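Long-range contacts in phosphoethanolamine N-methyltransferase 1 (Haemonchus contortus, PDB 4KRG), which probably catalyses the first methylation of phosphocholine biosynthesis in this nematode, moving a methyl group from S-adenosylmethionine to phosphoethanolamine: residues A[50-55]-A[231-236]; A[61-66]-A[82-87]; A[69-74]-A[126-131]. One frame throughout, in Å; residues are numbered along the deposited sequence.

Interaction 1 of 3, residues A[50-55]-A[231-236]; sequences LSSLPH and QVHWLT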
loop_
_atom_site.group_PDB
_atom_site.type_symbol
_atom_site.label_atom_id
_atom_site.label_comp_id
_atom_site.label_asym_id
_atom_site.label_seq_id
_atom_site.Cartn_x
_atom_site.Cartn_y
_atom_site.Cartn_z
ATOM N N LEU A 50 7.941 -2.426 12.123
ATOM C CA LEU A 50 7.797 -3.497 13.102
ATOM C C LEU A 50 6.442 -3.478 13.811
ATOM O O LEU A 50 5.891 -4.526 14.138
ATOM C CB LEU A 50 8.963 -3.491 14.097
ATOM C CG LEU A 50 10.285 -3.944 13.480
ATOM C CD1 LEU A 50 11.395 -3.885 14.499
ATOM C CD2 LEU A 50 10.166 -5.349 12.925
ATOM N N SER A 51 5.885 -2.290 14.024
ATOM C CA SER A 51 4.592 -2.197 14.687
ATOM C C SER A 51 3.449 -2.629 13.769
ATOM O O SER A 51 2.314 -2.769 14.215
ATOM C CB SER A 51 4.343 -0.787 15.204
ATOM O OG SER A 51 3.854 0.029 14.162
ATOM N N SER A 52 3.750 -2.861 12.494
ATOM C CA SER A 52 2.720 -3.285 11.547
ATOM C C SER A 52 2.639 -4.804 11.435
ATOM O O SER A 52 1.716 -5.340 10.830
ATOM C CB SER A 52 2.966 -2.676 10.165
ATOM O OG SER A 52 3.995 -3.365 9.479
ATOM N N LEU A 53 3.609 -5.494 12.022
ATOM C CA LEU A 53 3.667 -6.952 11.944
ATOM C C LEU A 53 2.772 -7.648 12.971
ATOM O O LEU A 53 2.469 -7.099 14.027
ATOM C CB LEU A 53 5.110 -7.441 12.117
ATOM C CG LEU A 53 6.159 -6.917 11.139
ATOM C CD1 LEU A 53 7.517 -7.532 11.455
ATOM C CD2 LEU A 53 5.759 -7.231 9.719
ATOM N N PRO A 54 2.345 -8.873 12.659
ATOM C CA PRO A 54 1.674 -9.645 13.704
ATOM C C PRO A 54 2.645 -9.986 14.834
ATOM O O PRO A 54 3.861 -9.916 14.647
ATOM C CB PRO A 54 1.222 -10.917 12.976
ATOM C CG PRO A 54 1.950 -10.924 11.676
ATOM C CD PRO A 54 2.271 -9.522 11.340
ATOM N N HIS A 55 2.109 -10.321 16.003
ATOM C CA HIS A 55 2.937 -10.781 17.107
ATOM C C HIS A 55 3.668 -12.052 16.695
ATOM O O HIS A 55 3.135 -12.869 15.940
ATOM C CB HIS A 55 2.079 -11.048 18.334
ATOM C CG HIS A 55 1.636 -9.808 19.046
ATOM N ND1 HIS A 55 1.995 -9.530 20.341
ATOM C CD2 HIS A 55 0.849 -8.783 18.636
ATOM C CE1 HIS A 55 1.452 -8.383 20.710
ATOM N NE2 HIS A 55 0.752 -7.908 19.696
ATOM N N GLN A 231 7.028 5.333 -0.284
ATOM C CA GLN A 231 7.635 4.242 0.465
ATOM C C GLN A 231 6.484 3.374 0.923
ATOM O O GLN A 231 5.826 3.671 1.921
ATOM C CB GLN A 231 8.399 4.778 1.664
ATOM C CG GLN A 231 9.637 5.548 1.266
ATOM C CD GLN A 231 10.677 4.649 0.652
ATOM O OE1 GLN A 231 11.224 3.779 1.326
ATOM N NE2 GLN A 231 10.941 4.834 -0.640
ATOM N N VAL A 232 6.225 2.310 0.175
ATOM C CA VAL A 232 4.989 1.568 0.339
ATOM C C VAL A 232 5.266 0.173 0.869
ATOM O O VAL A 232 6.199 -0.505 0.430
ATOM C CB VAL A 232 4.183 1.503 -0.985
ATOM C CG1 VAL A 232 2.797 0.907 -0.746
ATOM C CG2 VAL A 232 4.046 2.901 -1.608
ATOM N N HIS A 233 4.465 -0.245 1.843
ATOM C CA HIS A 233 4.590 -1.594 2.380
ATOM C C HIS A 233 3.250 -2.311 2.505
ATOM O O HIS A 233 2.185 -1.684 2.490
ATOM C CB HIS A 233 5.413 -1.635 3.678
ATOM C CG HIS A 233 4.752 -1.000 4.867
ATOM N ND1 HIS A 233 4.835 -1.552 6.130
ATOM C CD2 HIS A 233 4.056 0.147 5.004
ATOM C CE1 HIS A 233 4.201 -0.776 6.990
ATOM N NE2 HIS A 233 3.713 0.264 6.328
ATOM N N TRP A 234 3.327 -3.636 2.591
ATOM C CA TRP A 234 2.160 -4.502 2.538
ATOM C C TRP A 234 2.356 -5.667 3.483
ATOM O O TRP A 234 3.446 -6.226 3.562
ATOM C CB TRP A 234 1.985 -5.079 1.128
ATOM C CG TRP A 234 2.024 -4.071 0.029
ATOM C CD1 TRP A 234 0.968 -3.374 -0.481
ATOM C CD2 TRP A 234 3.181 -3.653 -0.703
ATOM N NE1 TRP A 234 1.397 -2.543 -1.480
ATOM C CE2 TRP A 234 2.745 -2.691 -1.639
ATOM C CE3 TRP A 234 4.536 -3.983 -0.655
ATOM C CZ2 TRP A 234 3.628 -2.063 -2.518
ATOM C CZ3 TRP A 234 5.409 -3.353 -1.528
ATOM C CH2 TRP A 234 4.950 -2.409 -2.448
ATOM N N LEU A 235 1.297 -6.037 4.189
ATOM C CA LEU A 235 1.283 -7.292 4.929
ATOM C C LEU A 235 0.322 -8.222 4.204
ATOM O O LEU A 235 -0.819 -7.856 3.918
ATOM C CB LEU A 235 0.836 -7.085 6.374
ATOM C CG LEU A 235 0.915 -8.324 7.269
ATOM C CD1 LEU A 235 2.340 -8.826 7.363
ATOM C CD2 LEU A 235 0.381 -7.997 8.655
ATOM N N THR A 236 0.799 -9.421 3.910
ATOM C CA THR A 236 0.111 -10.340 3.018
ATOM C C THR A 236 0.062 -11.745 3.626
ATOM O O THR A 236 1.067 -12.250 4.127
ATOM C CB THR A 236 0.823 -10.361 1.662
ATOM O OG1 THR A 236 0.779 -9.048 1.091
ATOM C CG2 THR A 236 0.161 -11.320 0.726
#
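Leu50 to Leu53 make a type I beta turn where helix 38-50 ends. The turn leans on strand 231-240, which runs antiparallel to strand 154-161 in the Rossmann-like methyltransferase fold. Leu53 N reaches back to Leu50 O at 3.3 Å and closes the turn.

Ser52 faces the strand. Its OG stands between the backbone N and the carbonyl carbon (chi1 78°), and its hydrogen bond goes to Ile49 O. The same oxygen lies at the edge of the His233 imidazole, near the ring plane, with Ser52 OG 3.6 Å from His233 CE1. This is a plain contact with a ring carbon. His233 also has the crowded first torsion (chi1 69°), which drops the ring toward the turn. A hydrogen bond between His233 ND1 and His157 NE2 helps fix the ring's rotation, and Trp215 meets the ring edge-to-face.

Leu53 starts alongside the strand, but its end comes nearer. Leu53 CD2 is 4.4 Å from Leu235 CD1, a loose apolar contact. Pro54 makes the closer one. Pro54 and Leu235 meet tip to tip, with Pro54 CD 3.6 Å from Leu235 CD2. Both of these side chains also touch Tyr155 of strand 154-161. With CG anti to the backbone N (chi1 -174°), Leu235 extends toward the turn. The Leu235 CD2 methyl group touches Ser52 O as well, at 3.7 Å.

Interaction 2 of 3, residues A[61-66]-A[82-87]; sequences VVDIGA and VLSTDF. With SAH (S-adenosyl-L-homocysteine), chain D.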
loop_
_atom_site.group_PDB
_atom_site.type_symbol
_atom_site.label_atom_id
_atom_site.label_comp_id
_atom_site.label_asym_id
_atom_site.label_seq_id
_atom_site.Cartn_x
_atom_site.Cartn_y
_atom_site.Cartn_z
ATOM N N VAL A 61 10.908 -16.897 11.825
ATOM C CA VAL A 61 10.954 -15.781 10.886
ATOM C C VAL A 61 12.201 -15.865 10.016
ATOM O O VAL A 61 13.268 -16.245 10.491
ATOM C CB VAL A 61 10.978 -14.428 11.638
ATOM C CG1 VAL A 61 10.952 -13.269 10.667
ATOM C CG2 VAL A 61 9.817 -14.328 12.607
ATOM N N VAL A 62 12.075 -15.527 8.736
ATOM C CA VAL A 62 13.256 -15.372 7.904
ATOM C C VAL A 62 13.332 -13.932 7.422
ATOM O O VAL A 62 12.394 -13.426 6.806
ATOM C CB VAL A 62 13.308 -16.383 6.725
ATOM C CG1 VAL A 62 12.074 -16.284 5.849
ATOM C CG2 VAL A 62 14.569 -16.170 5.901
ATOM N N ASP A 63 14.435 -13.262 7.754
ATOM C CA ASP A 63 14.646 -11.863 7.380
ATOM C C ASP A 63 15.650 -11.845 6.244
ATOM O O ASP A 63 16.845 -12.033 6.467
ATOM C CB ASP A 63 15.149 -11.057 8.585
ATOM C CG ASP A 63 15.465 -9.601 8.248
ATOM O OD1 ASP A 63 15.179 -9.135 7.119
ATOM O OD2 ASP A 63 16.000 -8.903 9.141
ATOM N N ILE A 64 15.158 -11.634 5.026
ATOM C CA ILE A 64 15.977 -11.762 3.821
ATOM C C ILE A 64 16.429 -10.397 3.302
ATOM O O ILE A 64 15.608 -9.526 3.040
ATOM C CB ILE A 64 15.200 -12.497 2.723
ATOM C CG1 ILE A 64 14.690 -13.832 3.260
ATOM C CG2 ILE A 64 16.067 -12.712 1.495
ATOM C CD1 ILE A 64 13.847 -14.596 2.274
ATOM N N GLY A 65 17.740 -10.223 3.144
ATOM C CA GLY A 65 18.297 -8.923 2.803
ATOM C C GLY A 65 18.398 -8.078 4.057
ATOM O O GLY A 65 18.226 -6.862 4.028
ATOM N N ALA A 66 18.686 -8.747 5.170
ATOM C CA ALA A 66 18.675 -8.131 6.496
ATOM C C ALA A 66 19.788 -7.115 6.713
ATOM O O ALA A 66 19.716 -6.312 7.644
ATOM C CB ALA A 66 18.766 -9.206 7.561
ATOM N N VAL A 82 15.013 -16.647 14.278
ATOM C CA VAL A 82 15.109 -15.825 13.081
ATOM C C VAL A 82 16.305 -16.278 12.257
ATOM O O VAL A 82 17.397 -16.453 12.791
ATOM C CB VAL A 82 15.283 -14.334 13.434
ATOM C CG1 VAL A 82 15.288 -13.476 12.171
ATOM C CG2 VAL A 82 14.195 -13.883 14.399
ATOM N N LEU A 83 16.088 -16.485 10.964
ATOM C CA LEU A 83 17.185 -16.677 10.026
ATOM C C LEU A 83 17.433 -15.367 9.299
ATOM O O LEU A 83 16.546 -14.837 8.633
ATOM C CB LEU A 83 16.857 -17.763 9.006
ATOM C CG LEU A 83 17.798 -17.792 7.801
ATOM C CD1 LEU A 83 19.194 -18.192 8.229
ATOM C CD2 LEU A 83 17.280 -18.729 6.725
ATOM N N SER A 84 18.648 -14.851 9.422
ATOM C CA SER A 84 18.976 -13.546 8.873
ATOM C C SER A 84 19.987 -13.717 7.741
ATOM O O SER A 84 21.060 -14.284 7.945
ATOM C CB SER A 84 19.557 -12.681 9.981
ATOM O OG SER A 84 19.305 -11.319 9.747
ATOM N N THR A 85 19.641 -13.241 6.544
ATOM C CA THR A 85 20.486 -13.447 5.365
ATOM C C THR A 85 20.780 -12.139 4.625
ATOM O O THR A 85 19.970 -11.215 4.633
ATOM C CB THR A 85 19.839 -14.420 4.360
ATOM O OG1 THR A 85 18.796 -13.747 3.640
ATOM C CG2 THR A 85 19.256 -15.630 5.066
ATOM N N ASP A 86 21.940 -12.078 3.977
ATOM C CA ASP A 86 22.296 -10.960 3.105
ATOM C C ASP A 86 23.410 -11.426 2.183
ATOM O O ASP A 86 24.191 -12.302 2.556
ATOM C CB ASP A 86 22.759 -9.754 3.927
ATOM C CG ASP A 86 22.615 -8.440 3.176
ATOM O OD1 ASP A 86 21.538 -7.813 3.278
ATOM O OD2 ASP A 86 23.572 -8.032 2.479
ATOM N N PHE A 87 23.498 -10.858 0.982
ATOM C CA PHE A 87 24.559 -11.293 0.072
ATOM C C PHE A 87 25.866 -10.498 0.207
ATOM O O PHE A 87 26.862 -10.813 -0.439
ATOM C CB PHE A 87 24.066 -11.467 -1.383
ATOM C CG PHE A 87 23.776 -10.181 -2.123
ATOM C CD1 PHE A 87 23.611 -10.208 -3.496
ATOM C CD2 PHE A 87 23.660 -8.969 -1.467
ATOM C CE1 PHE A 87 23.349 -9.058 -4.198
ATOM C CE2 PHE A 87 23.400 -7.810 -2.169
ATOM C CZ PHE A 87 23.240 -7.854 -3.535
HETATM N N SAH D . 16.539 -4.616 4.792
HETATM C CA SAH D . 17.586 -3.869 5.506
HETATM C CB SAH D . 18.650 -3.385 4.461
HETATM C CG SAH D . 18.062 -2.570 3.311
HETATM S SD SAH D . 19.215 -2.188 1.961
HETATM C C SAH D . 17.012 -2.736 6.258
HETATM O O SAH D . 16.042 -2.141 5.815
HETATM O OXT SAH D . 17.681 -2.220 7.127
HETATM C "C5'" SAH D . 19.316 -3.706 0.975
HETATM C "C4'" SAH D . 19.864 -4.888 1.564
HETATM O "O4'" SAH D . 19.437 -6.049 0.802
HETATM C "C3'" SAH D . 21.339 -4.880 1.522
HETATM O "O3'" SAH D . 21.841 -5.458 2.706
HETATM C "C2'" SAH D . 21.671 -5.728 0.387
HETATM O "O2'" SAH D . 22.933 -6.313 0.548
HETATM C "C1'" SAH D . 20.586 -6.737 0.411
HETATM N N9 SAH D . 20.363 -7.423 -0.910
HETATM C C8 SAH D . 20.020 -6.859 -2.075
HETATM N N7 SAH D . 19.786 -7.847 -2.941
HETATM C C5 SAH D . 19.970 -9.025 -2.340
HETATM C C6 SAH D . 19.870 -10.361 -2.762
HETATM N N6 SAH D . 19.516 -10.682 -4.051
HETATM N N1 SAH D . 20.127 -11.329 -1.864
HETATM C C2 SAH D . 20.469 -11.052 -0.611
HETATM N N3 SAH D . 20.575 -9.783 -0.180
HETATM C C4 SAH D . 20.330 -8.759 -1.017
#
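Phe87 lays one ring face over the adenine of SAH. SAH C5 stands 3.5 Å above the ring plane, over its centre. The ribose hydroxyl O2' of SAH sits at the edge of the same ring, 3.1 Å from Phe87 CE2. Asp86, one residue earlier, holds both ribose hydroxyls. Its OD1 accepts from SAH O3' in a very short bond of 2.4 Å, and its OD2 accepts from SAH O2' at 2.7 Å. The carboxylate is set in place by the backbone N atoms of Gly67 and Ile88.

Behind this acid run parallel strands 60-64 and 81-86, joined through helix 70-78 as a beta-alpha-beta unit. An acid at the end of the second strand, binding the ribose, is a hallmark of Rossmann-like methyltransferases. The strands are zipped by nearly straight bonds, such as Asp63 N to Leu83 O at 2.8 Å. Thr85 O accepts from Ala66 N with an N-H...O angle of 157°, and more weakly from Gly65 N. The glycine-rich loop turns here, and Gly65 O accepts from SAH N at 2.9 Å.

Val62 and Leu83 lie side by side on one face, followed by Ile64 and Thr85. On the other face, Asp63 OD2 and Ser84 OG both hydrogen-bond to Thr72 OG1 of helix 70-78. Packing is tight here, with Ala66 CB only 3.1 Å from Ser84 OG.

Interaction 3 of 3, residues A[69-74]-A[126-131]; sequences GRFTTV and FTNWLM. With SAH (S-adenosyl-L-homocysteine), chain D; OPE (phosphoric acid mono-(2-amino-ethyl) ester), chain C.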
loop_
_atom_site.group_PDB
_atom_site.type_symbol
_atom_site.label_atom_id
_atom_site.label_comp_id
_atom_site.label_asym_id
_atom_site.label_seq_id
_atom_site.Cartn_x
_atom_site.Cartn_y
_atom_site.Cartn_z
ATOM N N GLY A 69 21.245 -5.850 10.040
ATOM C CA GLY A 69 20.275 -6.520 10.882
ATOM C C GLY A 69 19.450 -5.666 11.814
ATOM O O GLY A 69 19.019 -6.150 12.863
ATOM N N ARG A 70 19.203 -4.411 11.454
ATOM C CA ARG A 70 18.454 -3.539 12.362
ATOM C C ARG A 70 17.040 -4.050 12.676
ATOM O O ARG A 70 16.512 -3.790 13.745
ATOM C CB ARG A 70 18.450 -2.086 11.880
ATOM C CG ARG A 70 17.890 -1.887 10.507
ATOM C CD ARG A 70 18.129 -0.476 9.985
ATOM N NE ARG A 70 17.310 -0.271 8.801
ATOM C CZ ARG A 70 16.130 0.338 8.780
ATOM N NH1 ARG A 70 15.602 0.857 9.878
ATOM N NH2 ARG A 70 15.480 0.431 7.641
ATOM N N PHE A 71 16.437 -4.791 11.755
ATOM C CA PHE A 71 15.163 -5.442 12.043
ATOM C C PHE A 71 15.369 -6.772 12.767
ATOM O O PHE A 71 14.629 -7.099 13.697
ATOM C CB PHE A 71 14.361 -5.663 10.761
ATOM C CG PHE A 71 13.848 -4.400 10.146
ATOM C CD1 PHE A 71 12.800 -3.708 10.732
ATOM C CD2 PHE A 71 14.405 -3.904 8.980
ATOM C CE1 PHE A 71 12.314 -2.534 10.164
ATOM C CE2 PHE A 71 13.922 -2.732 8.408
ATOM C CZ PHE A 71 12.877 -2.049 9.007
ATOM N N THR A 72 16.366 -7.536 12.324
ATOM C CA THR A 72 16.690 -8.828 12.930
ATOM C C THR A 72 16.826 -8.691 14.434
ATOM O O THR A 72 16.301 -9.504 15.192
ATOM C CB THR A 72 17.991 -9.413 12.341
ATOM O OG1 THR A 72 17.746 -9.845 11.000
ATOM C CG2 THR A 72 18.474 -10.599 13.157
ATOM N N THR A 73 17.510 -7.634 14.855
ATOM C CA THR A 73 17.736 -7.352 16.265
ATOM C C THR A 73 16.440 -7.351 17.077
ATOM O O THR A 73 16.373 -7.956 18.142
ATOM C CB THR A 73 18.469 -6.009 16.440
ATOM O OG1 THR A 73 19.773 -6.105 15.854
ATOM C CG2 THR A 73 18.611 -5.668 17.906
ATOM N N VAL A 74 15.412 -6.684 16.565
ATOM C CA VAL A 74 14.155 -6.571 17.285
ATOM C C VAL A 74 13.237 -7.768 17.025
ATOM O O VAL A 74 12.497 -8.189 17.914
ATOM C CB VAL A 74 13.434 -5.241 16.963
ATOM C CG1 VAL A 74 12.160 -5.106 17.784
ATOM C CG2 VAL A 74 14.351 -4.054 17.243
ATOM N N PHE A 126 10.105 -11.953 6.170
ATOM C CA PHE A 126 10.235 -10.520 6.356
ATOM C C PHE A 126 11.254 -9.936 5.401
ATOM O O PHE A 126 12.400 -10.387 5.346
ATOM C CB PHE A 126 10.650 -10.186 7.786
ATOM C CG PHE A 126 10.806 -8.711 8.031
ATOM C CD1 PHE A 126 9.716 -7.939 8.416
ATOM C CD2 PHE A 126 12.036 -8.087 7.860
ATOM C CE1 PHE A 126 9.852 -6.575 8.635
ATOM C CE2 PHE A 126 12.176 -6.718 8.074
ATOM C CZ PHE A 126 11.084 -5.967 8.457
ATOM N N THR A 127 10.841 -8.921 4.655
ATOM C CA THR A 127 11.767 -8.169 3.833
ATOM C C THR A 127 11.463 -6.684 3.966
ATOM O O THR A 127 10.365 -6.292 4.361
ATOM C CB THR A 127 11.683 -8.572 2.351
ATOM O OG1 THR A 127 10.407 -8.190 1.830
ATOM C CG2 THR A 127 11.892 -10.074 2.170
ATOM N N ASN A 128 12.447 -5.865 3.633
ATOM C CA ASN A 128 12.301 -4.416 3.655
ATOM C C ASN A 128 13.341 -3.853 2.693
ATOM O O ASN A 128 14.538 -3.953 2.960
ATOM C CB ASN A 128 12.495 -3.876 5.083
ATOM C CG ASN A 128 12.227 -2.378 5.194
ATOM O OD1 ASN A 128 11.080 -1.946 5.335
ATOM N ND2 ASN A 128 13.285 -1.582 5.134
ATOM N N TRP A 129 12.874 -3.301 1.570
ATOM C CA TRP A 129 13.739 -2.854 0.464
ATOM C C TRP A 129 14.500 -4.000 -0.237
ATOM O O TRP A 129 15.726 -4.053 -0.170
ATOM C CB TRP A 129 14.765 -1.813 0.937
ATOM C CG TRP A 129 14.248 -0.443 1.265
ATOM C CD1 TRP A 129 13.323 0.291 0.571
ATOM C CD2 TRP A 129 14.660 0.362 2.369
ATOM N NE1 TRP A 129 13.136 1.514 1.182
ATOM C CE2 TRP A 129 13.944 1.583 2.290
ATOM C CE3 TRP A 129 15.563 0.184 3.421
ATOM C CZ2 TRP A 129 14.109 2.605 3.220
ATOM C CZ3 TRP A 129 15.724 1.195 4.343
ATOM C CH2 TRP A 129 15.001 2.393 4.237
ATOM N N LEU A 130 13.794 -4.895 -0.923
ATOM C CA LEU A 130 14.465 -6.020 -1.581
ATOM C C LEU A 130 14.023 -6.292 -3.023
ATOM O O LEU A 130 14.865 -6.500 -3.898
ATOM C CB LEU A 130 14.346 -7.298 -0.748
ATOM C CG LEU A 130 15.090 -8.512 -1.318
ATOM C CD1 LEU A 130 16.596 -8.261 -1.362
ATOM C CD2 LEU A 130 14.774 -9.772 -0.524
HETATM N N MSE A 131 12.715 -6.295 -3.270
HETATM C CA MSE A 131 12.199 -6.567 -4.616
HETATM C C MSE A 131 12.758 -5.597 -5.659
HETATM O O MSE A 131 12.963 -5.959 -6.815
HETATM C CB MSE A 131 10.666 -6.515 -4.650
HETATM C CG MSE A 131 9.940 -7.476 -3.718
HETATM SE SE MSE A 131 10.410 -9.352 -4.016
HETATM C CE MSE A 131 11.839 -9.477 -2.674
HETATM N N SAH D . 16.539 -4.616 4.792
HETATM C CA SAH D . 17.586 -3.869 5.506
HETATM C CB SAH D . 18.650 -3.385 4.461
HETATM C CG SAH D . 18.062 -2.570 3.311
HETATM S SD SAH D . 19.215 -2.188 1.961
HETATM C C SAH D . 17.012 -2.736 6.258
HETATM O O SAH D . 16.042 -2.141 5.815
HETATM O OXT SAH D . 17.681 -2.220 7.127
HETATM C "C5'" SAH D . 19.316 -3.706 0.975
HETATM C "C4'" SAH D . 19.864 -4.888 1.564
HETATM O "O4'" SAH D . 19.437 -6.049 0.802
HETATM C "C3'" SAH D . 21.339 -4.880 1.522
HETATM O "O3'" SAH D . 21.841 -5.458 2.706
HETATM C "C2'" SAH D . 21.671 -5.728 0.387
HETATM O "O2'" SAH D . 22.933 -6.313 0.548
HETATM C "C1'" SAH D . 20.586 -6.737 0.411
HETATM N N9 SAH D . 20.363 -7.423 -0.910
HETATM C C8 SAH D . 20.020 -6.859 -2.075
HETATM N N7 SAH D . 19.786 -7.847 -2.941
HETATM C C5 SAH D . 19.970 -9.025 -2.340
HETATM C C6 SAH D . 19.870 -10.361 -2.762
HETATM N N6 SAH D . 19.516 -10.682 -4.051
HETATM N N1 SAH D . 20.127 -11.329 -1.864
HETATM C C2 SAH D . 20.469 -11.052 -0.611
HETATM N N3 SAH D . 20.575 -9.783 -0.180
HETATM C C4 SAH D . 20.330 -8.759 -1.017
HETATM C CA OPE C . 16.717 3.002 -0.060
HETATM C CB OPE C . 17.565 2.094 0.769
HETATM O O1 OPE C . 16.776 5.323 -1.755
HETATM O O2 OPE C . 14.894 3.940 -2.497
HETATM O O3 OPE C . 17.050 3.817 -3.741
HETATM O O4 OPE C . 16.866 2.871 -1.426
HETATM N N OPE C . 17.531 0.690 0.451
HETATM P P OPE C . 16.396 4.006 -2.391
#
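Phe71, near the start of helix 70-78, packs closely against Phe126 at the end of strand 122-126. The rings cross obliquely, with planes 55° apart. Phe126 CZ sits over one face of the Phe71 ring, toward its rim, and Phe71 CG is 3.5 Å from Phe126 CE2.

Direct protein contacts are fewer in the other half, though the site is still buried. Phe71 CE2 meets Asn128 ND2 at 3.5 Å. Arg70 and Asn128 are joined chiefly through the SAH carboxylate. Arg70 stretches out from CG to NE, and its NE bonds SAH OXT at 2.6 Å. Its NH2 makes a longer bond to SAH O, and its NH1 has a salt bridge to Glu42. Asn128 ND2 meets the same SAH O at 2.9 Å. Asn128 OD1 is taken by Arg159, which fixes the amide's orientation. Asn128 O accepts from SAH N at 2.8 Å, so both ends of the amino acid part are gripped.

Trp129 NE1 is held by Gln231 OE1. Arg70 NH2 comes obliquely to Trp129 CZ3 at 3.4 Å. One face of the indole carries phosphoethanolamine, with OPE N 3.5 Å from Trp129 CD2. Asn128 ND2 lies over the opposite face, toward the rim. OPE N is also 3.7 Å from SAH SD, a placement consistent with direct methyl transfer from sulfur to the amine.

In the fold
Helix 38-50 leads into 50-55, which meets 231-236 far along the chain. Interaction 1 therefore closes a long loop that contains both other contacts. Next comes strand 60-64, then helix 70-78, then strand 81-86, where interaction 2 closes a short loop. Interaction 3 starts on the helix within that loop and ends after strand 122-126, so interactions 2 and 3 cross. They share SAH and touch through Thr72. Interaction 1 touches interaction 3 through Leu50 on Phe71 and through Leu53 on Phe126. Only interactions 2 and 3 line the cofactor pocket. Interaction 1 joins the loop after helix 38-50 to strand 231-240 beside it.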